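Local coordinates for RabGDI protein (Plasmodium falciparum 3D7, PDB 3P1W), which probably acts as a Rab GDP-dissociation inhibitor, keeping Rab GTPases in their GDP-bound state during vesicle transport, at residues K277-D281 against I293-E299. Residue numbers count along the deposited sequence, not the author numbering.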
ATOM      1  N   LYS A 277     -17.127  20.330   3.532  1.00 40.13           N
ATOM      2  CA  LYS A 277     -16.609  21.459   4.319  1.00 42.39           C
ATOM      3  C   LYS A 277     -15.416  22.093   3.630  1.00 43.11           C
ATOM      4  O   LYS A 277     -14.307  21.544   3.663  1.00 43.50           O
ATOM      5  CB  LYS A 277     -16.209  20.992   5.715  1.00 42.28           C
ATOM      6  CG  LYS A 277     -17.385  20.684   6.630  1.00 44.31           C
ATOM      7  CD  LYS A 277     -18.237  21.921   6.910  1.00 45.53           C
ATOM      8  CE  LYS A 277     -19.298  21.639   7.956  1.00 48.22           C
ATOM      9  NZ  LYS A 277     -20.419  22.592   7.820  1.00 49.03           N
ATOM     10  N   ASN A 278     -15.648  23.230   2.981  1.00 45.28           N
ATOM     11  CA  ASN A 278     -14.627  23.864   2.153  1.00 46.05           C
ATOM     12  C   ASN A 278     -13.745  24.879   2.898  1.00 46.33           C
ATOM     13  O   ASN A 278     -14.114  26.036   3.097  1.00 47.72           O
ATOM     14  CB  ASN A 278     -15.255  24.520   0.924  1.00 46.98           C
ATOM     15  CG  ASN A 278     -14.220  24.840  -0.156  1.00 48.58           C
ATOM     16  OD1 ASN A 278     -13.254  24.079  -0.375  1.00 51.33           O
ATOM     17  ND2 ASN A 278     -14.417  25.960  -0.839  1.00 50.63           N
ATOM     18  N   VAL A 279     -12.567  24.422   3.278  1.00 46.06           N
ATOM     19  CA  VAL A 279     -11.577  25.260   3.921  1.00 46.73           C
ATOM     20  C   VAL A 279     -11.020  26.235   2.894  1.00 47.17           C
ATOM     21  O   VAL A 279     -10.688  25.840   1.770  1.00 47.09           O
ATOM     22  CB  VAL A 279     -10.475  24.378   4.524  1.00 45.96           C
ATOM     23  CG1 VAL A 279      -9.382  25.211   5.166  1.00 46.25           C
ATOM     24  CG2 VAL A 279     -11.098  23.439   5.533  1.00 45.68           C
ATOM     25  N   VAL A 280     -10.987  27.514   3.247  1.00 48.37           N
ATOM     26  CA  VAL A 280     -10.453  28.535   2.348  1.00 48.39           C
ATOM     27  C   VAL A 280      -9.226  29.264   2.912  1.00 48.49           C
ATOM     28  O   VAL A 280      -8.647  30.105   2.200  1.00 49.52           O
ATOM     29  CB  VAL A 280     -11.540  29.562   1.912  1.00 49.55           C
ATOM     30  CG1 VAL A 280     -12.756  28.818   1.322  1.00 50.13           C
ATOM     31  CG2 VAL A 280     -11.952  30.504   3.062  1.00 51.09           C
ATOM     32  N   ASP A 281      -8.823  28.944   4.154  1.00 46.69           N
ATOM     33  CA  ASP A 281      -7.638  29.552   4.772  1.00 45.56           C
ATOM     34  C   ASP A 281      -7.122  28.861   6.047  1.00 43.05           C
ATOM     35  O   ASP A 281      -7.893  28.262   6.825  1.00 42.55           O
ATOM     36  CB  ASP A 281      -7.904  31.019   5.086  1.00 47.66           C
ATOM     37  CG  ASP A 281      -7.864  31.901   3.850  1.00 50.41           C
ATOM     38  OD1 ASP A 281      -6.912  31.746   3.032  1.00 52.64           O
ATOM     39  OD2 ASP A 281      -8.790  32.734   3.702  1.00 53.81           O
ATOM     40  N   ILE A 293      -8.320  27.380  11.384  1.00 38.72           N
ATOM     41  CA  ILE A 293      -8.766  27.242   9.974  1.00 38.48           C
ATOM     42  C   ILE A 293     -10.124  27.920   9.754  1.00 39.76           C
ATOM     43  O   ILE A 293     -10.943  28.010  10.684  1.00 40.36           O
ATOM     44  CB  ILE A 293      -8.867  25.768   9.528  1.00 37.70           C
ATOM     45  CG1 ILE A 293      -9.834  24.993  10.419  1.00 39.58           C
ATOM     46  CG2 ILE A 293      -7.471  25.069   9.516  1.00 37.16           C
ATOM     47  CD1 ILE A 293     -10.847  24.216   9.647  1.00 41.28           C
ATOM     48  N   LYS A 294     -10.353  28.409   8.539  1.00 39.79           N
ATOM     49  CA  LYS A 294     -11.594  29.104   8.182  1.00 41.85           C
ATOM     50  C   LYS A 294     -12.193  28.463   6.948  1.00 41.53           C
ATOM     51  O   LYS A 294     -11.457  27.944   6.104  1.00 40.44           O
ATOM     52  CB  LYS A 294     -11.341  30.575   7.851  1.00 42.83           C
ATOM     53  CG  LYS A 294     -10.850  31.441   8.984  1.00 45.54           C
ATOM     54  CD  LYS A 294     -10.556  32.871   8.506  1.00 48.94           C
ATOM     55  CE  LYS A 294     -11.820  33.586   7.990  1.00 50.40           C
ATOM     56  NZ  LYS A 294     -11.680  35.080   7.995  1.00 52.39           N
ATOM     57  N   SER A 295     -13.516  28.559   6.810  1.00 43.15           N
ATOM     58  CA  SER A 295     -14.211  27.985   5.650  1.00 43.16           C
ATOM     59  C   SER A 295     -14.831  29.079   4.773  1.00 44.83           C
ATOM     60  O   SER A 295     -14.791  30.249   5.117  1.00 46.16           O
ATOM     61  CB  SER A 295     -15.293  27.006   6.107  1.00 43.31           C
ATOM     62  OG  SER A 295     -16.457  27.689   6.539  1.00 43.36           O
ATOM     63  N   SER A 296     -15.395  28.683   3.628  1.00 45.63           N
ATOM     64  CA  SER A 296     -16.102  29.615   2.733  1.00 47.18           C
ATOM     65  C   SER A 296     -17.482  29.981   3.274  1.00 48.45           C
ATOM     66  O   SER A 296     -18.094  30.950   2.826  1.00 49.81           O
ATOM     67  CB  SER A 296     -16.237  29.010   1.322  1.00 46.35           C
ATOM     68  OG  SER A 296     -16.580  27.632   1.382  1.00 48.62           O
ATOM     69  N   ASP A 297     -17.959  29.196   4.238  1.00 48.43           N
ATOM     70  CA  ASP A 297     -19.254  29.402   4.870  1.00 49.49           C
ATOM     71  C   ASP A 297     -19.109  30.119   6.215  1.00 49.58           C
ATOM     72  O   ASP A 297     -20.004  30.043   7.075  1.00 51.36           O
ATOM     73  CB  ASP A 297     -19.963  28.049   5.040  1.00 49.82           C
ATOM     74  CG  ASP A 297     -20.276  27.393   3.711  1.00 50.97           C
ATOM     75  OD1 ASP A 297     -20.754  28.101   2.800  1.00 55.79           O
ATOM     76  OD2 ASP A 297     -20.046  26.179   3.565  1.00 53.42           O
ATOM     77  N   GLY A 298     -18.001  30.836   6.391  1.00 47.75           N
ATOM     78  CA  GLY A 298     -17.805  31.684   7.571  1.00 47.36           C
ATOM     79  C   GLY A 298     -17.701  30.915   8.876  1.00 46.11           C
ATOM     80  O   GLY A 298     -18.140  31.404   9.927  1.00 47.20           O
ATOM     81  N   GLU A 299     -17.157  29.695   8.810  1.00 42.91           N
ATOM     82  CA  GLU A 299     -16.889  28.908  10.006  1.00 41.78           C
ATOM     83  C   GLU A 299     -15.431  29.098  10.383  1.00 40.23           C
ATOM     84  O   GLU A 299     -14.575  29.193   9.511  1.00 39.21           O
ATOM     85  CB  GLU A 299     -17.175  27.427   9.770  1.00 40.62           C
ATOM     86  CG  GLU A 299     -18.609  27.135   9.342  1.00 41.44           C
ATOM     87  CD  GLU A 299     -18.726  25.885   8.489  1.00 42.10           C
ATOM     88  OE1 GLU A 299     -19.495  24.987   8.886  1.00 43.29           O
ATOM     89  OE2 GLU A 299     -18.051  25.805   7.429  1.00 37.76           O
TER
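Two strands of an antiparallel beta hairpin meet here, and a classic beta bulge disturbs their pairing: Val280 and Asp281 together face the single residue Lys294. These last two residues, with Ser296, have the most surface buried by the contact. Asp281 and Lys294 form a hydrogen-bonded pair, Lys294 N donating to Asp281 O at 3.0 Å. In return, Lys294 O accepts from Val280 N at 2.9 Å and, weakly, from Asp281 N at 3.4 Å, so one carbonyl serves two successive amides. A Val280 psi of -3°, unlike a regular strand's, lets both amides face it. The side chains of Asp281 and Lys294 share one face of the sheet, their CB atoms 4.4 Å apart, but the flexible lysine then leads its amine away, as suits an exposed position; partly exposed Asp281 can keep its charge solvated.

Beyond the bulge, Ser296 N donates to Asn278 O at 3.0 Å, and the small Ser296 leaves room for Val280, whose CG1 lies 3.5 Å from Ser296 CB. Ser296 also enters the type I turn from Ser295 to Gly298, where glycine readily adopts the positive phi that ends it. Inward, Val279 and Ile293 add branched apolar side chains next to Leu26 and Ile24 of strand 20-26, joining the hairpin to the parallel strands of the Rossmann-like sheet. Ser295 points away from 277-281, and its hydroxyl organises the turn: OG accepts from Asp297 N at 3.1 Å, an ST turn, and donates to Glu299 OE2 at 2.6 Å. The other carboxylate oxygen, Glu299 OE1, takes a salt bridge from Lys277 NZ at 2.8 Å.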